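Local coordinates for protein probable enoyl-CoA hydratase/isomerase (Pseudomonas aeruginosa PAO1, PDB 5WYD) that probably acts as an enoyl-CoA hydratase/isomerase of the crotonase family, with an implied role in the biosynthesis of a diffusible signal factor, at residues A114-Y119 and E126-C131; A160-W163 and W169-R172; E178-E183 and I188-Q193. The protein carries 1 engineered substitution. All coordinates share one frame; numbering follows the deposited sequence.

Contact 1: residues A114-Y119 and E126-C131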
# COMPACT_ATOMS: atom_id res chain seq x y z
N ALA A 114 -21.27 -9.21 -19.12
CA ALA A 114 -21.86 -10.42 -18.59
C ALA A 114 -23.37 -10.33 -18.77
O ALA A 114 -24.01 -9.46 -18.19
CB ALA A 114 -21.53 -10.56 -17.11
N ALA A 115 -23.93 -11.25 -19.55
CA ALA A 115 -25.36 -11.28 -19.81
C ALA A 115 -25.97 -12.40 -18.99
O ALA A 115 -25.85 -13.58 -19.35
CB ALA A 115 -25.61 -11.49 -21.30
N ILE A 116 -26.73 -12.03 -17.98
CA ILE A 116 -27.30 -12.97 -17.02
C ILE A 116 -28.69 -13.37 -17.49
O ILE A 116 -29.67 -12.65 -17.28
CB ILE A 116 -27.33 -12.37 -15.62
CG1 ILE A 116 -25.92 -11.90 -15.23
CG2 ILE A 116 -27.89 -13.40 -14.64
CD1 ILE A 116 -25.83 -11.26 -13.88
N ASN A 117 -28.79 -14.53 -18.12
CA ASN A 117 -30.09 -15.00 -18.56
C ASN A 117 -30.69 -16.00 -17.59
O ASN A 117 -31.87 -16.33 -17.74
CB ASN A 117 -29.99 -15.58 -19.98
CG ASN A 117 -28.98 -16.71 -20.09
OD1 ASN A 117 -28.16 -16.92 -19.21
ND2 ASN A 117 -29.08 -17.47 -21.18
N GLY A 118 -29.95 -16.45 -16.59
CA GLY A 118 -30.45 -17.46 -15.67
C GLY A 118 -29.90 -17.31 -14.26
O GLY A 118 -29.33 -16.27 -13.91
N TYR A 119 -30.13 -18.34 -13.42
CA TYR A 119 -29.57 -18.31 -12.07
C TYR A 119 -28.07 -18.19 -12.15
O TYR A 119 -27.42 -18.98 -12.85
CB TYR A 119 -29.87 -19.57 -11.25
CG TYR A 119 -31.27 -19.69 -10.83
CD1 TYR A 119 -32.22 -19.99 -11.74
CD2 TYR A 119 -31.64 -19.52 -9.51
CE1 TYR A 119 -33.50 -20.10 -11.39
CE2 TYR A 119 -32.95 -19.64 -9.15
CZ TYR A 119 -33.87 -19.94 -10.11
OH TYR A 119 -35.20 -20.06 -9.80
N GLU A 126 -19.37 -15.18 -9.32
CA GLU A 126 -17.98 -14.76 -9.34
C GLU A 126 -17.53 -14.53 -10.76
O GLU A 126 -16.79 -13.58 -11.04
CB GLU A 126 -17.13 -15.84 -8.68
CG GLU A 126 -17.32 -15.81 -7.19
CD GLU A 126 -16.70 -16.95 -6.45
OE1 GLU A 126 -16.99 -18.12 -6.78
OE2 GLU A 126 -15.81 -16.68 -5.62
N CYS A 127 -17.99 -15.39 -11.66
CA CYS A 127 -17.67 -15.21 -13.05
C CYS A 127 -18.24 -13.90 -13.56
O CYS A 127 -17.56 -13.15 -14.26
CB CYS A 127 -18.22 -16.37 -13.86
SG CYS A 127 -18.09 -16.00 -15.59
N ALA A 128 -19.48 -13.60 -13.18
CA ALA A 128 -20.09 -12.37 -13.66
C ALA A 128 -19.31 -11.17 -13.18
O ALA A 128 -19.03 -10.25 -13.96
CB ALA A 128 -21.53 -12.28 -13.16
N LEU A 129 -18.89 -11.20 -11.92
CA LEU A 129 -18.15 -10.10 -11.34
C LEU A 129 -16.85 -9.86 -12.10
O LEU A 129 -16.44 -8.70 -12.29
CB LEU A 129 -17.86 -10.42 -9.88
CG LEU A 129 -19.02 -10.51 -8.87
CD1 LEU A 129 -18.55 -10.94 -7.48
CD2 LEU A 129 -19.70 -9.17 -8.80
N ALA A 130 -16.20 -10.93 -12.57
CA ALA A 130 -14.95 -10.85 -13.32
C ALA A 130 -15.12 -10.04 -14.60
O ALA A 130 -14.13 -9.59 -15.18
CB ALA A 130 -14.45 -12.25 -13.64
N CYS A 131 -16.35 -10.04 -15.14
CA CYS A 131 -16.76 -9.25 -16.29
C CYS A 131 -16.87 -7.77 -15.93
O CYS A 131 -17.23 -7.41 -14.80
CB CYS A 131 -18.10 -9.72 -16.79
SG CYS A 131 -18.10 -11.47 -17.01

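Contact 2: residues A160-W163 and W169-R172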
# COMPACT_ATOMS: atom_id res chain seq x y z
N ALA A 160 -14.43 -9.32 -4.86
CA ALA A 160 -15.18 -8.73 -5.96
C ALA A 160 -16.53 -8.19 -5.51
O ALA A 160 -16.92 -7.09 -5.91
CB ALA A 160 -15.33 -9.75 -7.09
N LEU A 161 -17.28 -8.95 -4.70
CA LEU A 161 -18.60 -8.50 -4.27
C LEU A 161 -18.60 -7.23 -3.42
O LEU A 161 -19.35 -6.30 -3.75
CB LEU A 161 -19.31 -9.63 -3.51
CG LEU A 161 -20.76 -9.41 -3.09
CD1 LEU A 161 -21.59 -9.16 -4.32
CD2 LEU A 161 -21.40 -10.51 -2.22
N PRO A 162 -17.79 -7.08 -2.36
CA PRO A 162 -17.83 -5.83 -1.57
C PRO A 162 -17.41 -4.63 -2.39
O PRO A 162 -17.73 -3.49 -2.03
CB PRO A 162 -16.84 -6.08 -0.42
CG PRO A 162 -15.93 -7.12 -0.98
CD PRO A 162 -16.74 -7.98 -1.87
N TRP A 163 -16.53 -4.87 -3.37
CA TRP A 163 -16.05 -3.80 -4.25
C TRP A 163 -17.23 -3.22 -5.01
O TRP A 163 -17.44 -2.01 -4.99
CB TRP A 163 -14.97 -4.36 -5.20
CG TRP A 163 -14.03 -3.39 -5.94
CD1 TRP A 163 -14.08 -3.04 -7.28
CD2 TRP A 163 -12.93 -2.66 -5.40
NE1 TRP A 163 -13.07 -2.15 -7.59
CE2 TRP A 163 -12.35 -1.91 -6.45
CE3 TRP A 163 -12.37 -2.56 -4.12
CZ2 TRP A 163 -11.24 -1.07 -6.25
CZ3 TRP A 163 -11.26 -1.73 -3.94
CH2 TRP A 163 -10.71 -1.01 -4.99
N TRP A 169 -23.94 -4.91 2.05
CA TRP A 169 -24.73 -5.79 1.21
C TRP A 169 -23.98 -7.08 0.91
O TRP A 169 -24.55 -8.17 0.97
CB TRP A 169 -25.12 -5.04 -0.06
CG TRP A 169 -26.43 -4.35 0.12
CD1 TRP A 169 -26.65 -3.01 0.25
CD2 TRP A 169 -27.70 -4.99 0.22
NE1 TRP A 169 -28.00 -2.77 0.42
CE2 TRP A 169 -28.66 -3.98 0.40
CE3 TRP A 169 -28.12 -6.32 0.16
CZ2 TRP A 169 -30.01 -4.26 0.51
CZ3 TRP A 169 -29.45 -6.60 0.28
CH2 TRP A 169 -30.39 -5.58 0.46
N ALA A 170 -22.68 -6.96 0.67
CA ALA A 170 -21.85 -8.13 0.39
C ALA A 170 -21.90 -9.11 1.55
O ALA A 170 -22.06 -10.32 1.34
CB ALA A 170 -20.41 -7.70 0.15
N LYS A 171 -21.84 -8.60 2.77
CA LYS A 171 -21.81 -9.49 3.92
C LYS A 171 -23.08 -10.32 3.99
O LYS A 171 -23.03 -11.56 4.06
CB LYS A 171 -21.63 -8.65 5.18
CG LYS A 171 -20.21 -8.03 5.24
CD LYS A 171 -19.92 -7.21 6.49
CE LYS A 171 -18.47 -6.73 6.50
NZ LYS A 171 -18.11 -5.86 7.66
N ARG A 172 -24.23 -9.69 3.80
CA ARG A 172 -25.50 -10.39 3.92
C ARG A 172 -25.59 -11.56 2.94
O ARG A 172 -26.01 -12.66 3.31
CB ARG A 172 -26.64 -9.42 3.69
CG ARG A 172 -27.92 -9.95 4.17
CD ARG A 172 -29.01 -9.05 3.74
NE ARG A 172 -29.22 -7.92 4.61
CZ ARG A 172 -30.26 -7.11 4.46
NH1 ARG A 172 -31.11 -7.36 3.49
NH2 ARG A 172 -30.45 -6.09 5.27

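Contact 3: residues E178-E183 and I188-Q193. With PTD (pentanedial), chain G.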
# COMPACT_ATOMS: atom_id res chain seq x y z
N GLU A 178 -28.13 -14.89 1.42
CA GLU A 178 -29.35 -14.25 0.93
C GLU A 178 -29.23 -13.96 -0.56
O GLU A 178 -28.34 -13.22 -0.98
CB GLU A 178 -29.63 -12.96 1.69
CG GLU A 178 -30.25 -13.23 3.04
CD GLU A 178 -31.10 -12.08 3.53
OE1 GLU A 178 -31.27 -11.10 2.78
OE2 GLU A 178 -31.61 -12.16 4.66
N ARG A 179 -30.14 -14.53 -1.35
CA ARG A 179 -30.20 -14.29 -2.79
C ARG A 179 -30.93 -12.98 -3.07
O ARG A 179 -31.76 -12.52 -2.28
CB ARG A 179 -30.88 -15.46 -3.51
CG ARG A 179 -32.19 -15.87 -2.89
CD ARG A 179 -32.77 -17.10 -3.54
NE ARG A 179 -31.83 -18.20 -3.50
CZ ARG A 179 -32.12 -19.43 -3.90
NH1 ARG A 179 -33.33 -19.70 -4.36
NH2 ARG A 179 -31.21 -20.39 -3.83
N VAL A 180 -30.58 -12.38 -4.21
CA VAL A 180 -31.11 -11.08 -4.61
C VAL A 180 -31.69 -11.13 -6.02
O VAL A 180 -31.13 -11.76 -6.92
CB VAL A 180 -30.01 -9.99 -4.53
CG1 VAL A 180 -29.53 -9.86 -3.09
CG2 VAL A 180 -28.86 -10.32 -5.48
N ASP A 181 -32.82 -10.45 -6.20
CA ASP A 181 -33.48 -10.32 -7.48
C ASP A 181 -32.74 -9.30 -8.34
O ASP A 181 -31.86 -8.58 -7.88
CB ASP A 181 -34.94 -9.88 -7.29
CG ASP A 181 -35.06 -8.53 -6.57
OD1 ASP A 181 -34.36 -7.57 -6.94
OD2 ASP A 181 -35.86 -8.43 -5.61
N ALA A 182 -33.12 -9.24 -9.62
CA ALA A 182 -32.47 -8.29 -10.52
C ALA A 182 -32.66 -6.85 -10.06
O ALA A 182 -31.74 -6.03 -10.19
CB ALA A 182 -33.02 -8.44 -11.93
N GLU A 183 -33.85 -6.50 -9.58
CA GLU A 183 -34.10 -5.13 -9.14
C GLU A 183 -33.24 -4.75 -7.95
O GLU A 183 -32.65 -3.66 -7.92
CB GLU A 183 -35.57 -4.93 -8.80
CG GLU A 183 -36.48 -4.94 -10.01
CD GLU A 183 -36.14 -3.82 -10.99
OE1 GLU A 183 -35.79 -2.71 -10.52
OE2 GLU A 183 -36.22 -4.05 -12.21
N ILE A 188 -28.51 -1.90 -5.58
CA ILE A 188 -27.26 -1.92 -4.83
C ILE A 188 -26.05 -1.74 -5.73
O ILE A 188 -24.94 -1.62 -5.21
CB ILE A 188 -27.14 -3.22 -4.03
CG1 ILE A 188 -26.97 -4.42 -4.95
CG2 ILE A 188 -28.42 -3.41 -3.25
CD1 ILE A 188 -26.77 -5.76 -4.21
N GLY A 189 -26.23 -1.68 -7.04
CA GLY A 189 -25.10 -1.48 -7.95
C GLY A 189 -24.41 -2.76 -8.40
O GLY A 189 -23.36 -2.69 -9.06
N LEU A 190 -24.94 -3.92 -8.02
CA LEU A 190 -24.38 -5.18 -8.50
C LEU A 190 -24.52 -5.31 -10.01
O LEU A 190 -23.61 -5.82 -10.67
CB LEU A 190 -25.05 -6.34 -7.80
CG LEU A 190 -24.70 -7.71 -8.36
CD1 LEU A 190 -23.21 -7.94 -8.39
CD2 LEU A 190 -25.38 -8.74 -7.48
N VAL A 191 -25.65 -4.89 -10.57
CA VAL A 191 -25.89 -4.95 -12.00
C VAL A 191 -26.10 -3.53 -12.51
O VAL A 191 -26.74 -2.71 -11.83
CB VAL A 191 -27.07 -5.87 -12.35
CG1 VAL A 191 -26.72 -7.30 -11.97
CG2 VAL A 191 -28.35 -5.44 -11.66
N GLU A 192 -25.43 -3.21 -13.61
CA GLU A 192 -25.60 -1.90 -14.25
C GLU A 192 -26.97 -1.74 -14.91
O GLU A 192 -27.47 -0.62 -15.00
CB GLU A 192 -24.48 -1.64 -15.25
CG GLU A 192 -23.15 -1.45 -14.57
CD GLU A 192 -22.68 -2.69 -13.89
OE1 GLU A 192 -22.69 -3.73 -14.59
OE2 GLU A 192 -22.38 -2.65 -12.67
N GLN A 193 -27.51 -2.80 -15.50
CA GLN A 193 -28.81 -2.70 -16.17
C GLN A 193 -29.67 -3.95 -15.95
O GLN A 193 -29.16 -5.05 -15.76
CB GLN A 193 -28.64 -2.45 -17.69
CG GLN A 193 -29.92 -2.59 -18.49
CD GLN A 193 -29.70 -2.42 -19.96
OE1 GLN A 193 -28.59 -2.12 -20.39
NE2 GLN A 193 -30.75 -2.66 -20.75
C1 PTD G . -32.42 -23.36 -5.74
C2 PTD G . -32.12 -24.41 -6.81
C3 PTD G . -33.44 -24.67 -7.55
C4 PTD G . -33.29 -25.87 -8.46
C5 PTD G . -34.26 -25.78 -9.66
O1 PTD G . -33.24 -23.63 -4.92
O5 PTD G . -33.87 -25.39 -10.74

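Contact 1: residues A114-Y119 and E126-C131
The beta-alpha-beta crossover at the heart of this crotonase fold brings A114 of strand 111-116 against A128 of helix 123-130 and C131 just after its end; the chain then continues into strand 133-137, parallel to 111-116 and next to it in the sheet. A114 carries most of the contact. Its methyl group points at the end of the helix, where CB of A114 lies 3.5 Å from CB of C131. The thiol comes in beside that point, with SG of C131 3.6 Å from A114 CB. This follows from the first torsion of C131 (chi1 -50°), which swings SG next to its own backbone N and anti to the carbonyl carbon. One turn back, the two alanine methyls meet at 4.3 Å between A114 CB and A128 CB. The A128 carbonyl is near as well, at 4.0 Å from its O to A114 CB, but that oxygen is already engaged, accepting the N-H of C131 at 2.9 Å as the helix ends. I116, two residues along the same face of the strand, adds a looser touch: its extended side chain leads CD1 to 4.5 Å from A128 CB.

Small residues suit these places. With alanines on both sides, strand and helix backbones can come within 5.6 Å, measured between the CA atoms of A114 and A128, and the compact thiol fills the corner where the helix gives way to loop. L105 of helix 88-106 and V66 of strand 63-68 also pack on the side chain of C131. The chemistry across the contact is therefore apolar, made by methyl, methylene and thiol groups, while backbone bonds join A130 N to E126 O in the helix and A114 to I133 and I135 across the strands.

Contact 2: residues A160-W163 and W169-R172
L161 and A170 face each other across a tight reversal within the helical run 157-176: the range is helical in local geometry, yet the chain doubles back so far that P162 and A170, eight residues apart, have their CA atoms only 5.0 Å from each other. A straight helix could not do this.

The leucine side chain can be followed outward from the first arm. Its CB approaches the methyl of A170, with 4.3 Å from L161 CB to A170 CB. Because CG stands anti to the backbone N (chi1 -175°), the branch point is carried onward over the second arm, and L161 CG comes to 3.7 Å from A170 CB. There the chain forks. The CD2 branch continues past the methyl to the backbone behind it, reaching 3.6 Å from A170 CA, with the A170 carbonyl oxygen equally near. The CD1 branch turns back from A170. M173, one helical turn further along the second arm, also packs against this leucine.

Alanine suits position 170 because a single methyl lets the arms close up, and proline suits 162 because its ring nitrogen has no hydrogen to give to the preceding turn, where the first arm is kinked. The outer sides of the bend meet other subunits: K171 forms a salt bridge with D132 of a second subunit, and W163 NE1 is hydrogen-bonded to E167 of a third. At the centre, the A170 methyl rests on the proline as well, its CB 3.6 Å from P162 CA.

Contact 3: residues E178-E183 and I188-Q193
The first torsion of V191 (chi1 -65°) sets CG1 beside its backbone N and wedges CG2 between that N and the carbonyl carbon, and it is CG2 that faces A182; in L190, a chi1 of 171° extends the chain until CD2 meets V180. The two touches are modest. V180 CG2 and L190 CD2 lie 4.3 Å apart, branch against branch, while V191 CG2 sits 3.7 Å from the carbonyl O of A182, a methyl packed on the backbone of the first helical turn. Branched aliphatic side chains suit this buried place, where methyls meet an apolar neighbour and a backbone carbonyl.

Between the two segments runs the short helix 182-188, so the contact joins the residues flanking its two ends. D181 is the N-cap at its start, and OD1 of D181 also bonds the hydroxyl of T184. At the other end the chain leaves the helix through a Schellman motif at G189, whose phi of 88° would press a side chain against the preceding carbonyl; glycine avoids that clash.

R179 reaches in another direction, to the bound pentanedial. The aldehyde O1 lies at the edge of the guanidinium, in its plane, and the nearest approach is 3.7 Å from NH2 of R179 to C1 of the ligand, a loose contact. K72 and F73 complete this pocket.

Within the fold, V180 pairs by backbone bonds with M142 of strand 142-143 and packs on M173 of helix 157-176. L190 lies on V165 of that same helix, A182 rests on V194, and Q193 begins strand 193-195, outermost in the main sheet within this chain.

Along the chain the three contacts follow in series, contact 1 closing before contact 2 opens and contact 2 before contact 3. Contact 1 is the most central, joining the main sheet to helix 123-130; contact 2 lies about 15 Å from it, centre to centre, in the helical run 157-176, which doubles back on itself, and contact 3 about 11 Å from each. L129 links all three: its CD1 packs on A160 of contact 2, its CD2 on L190 of contact 3. Contacts 2 and 3 also touch through W169 on I188 and a weak, long charged pair, R172 with E178. Both reach other subunits, while none touches contact 1.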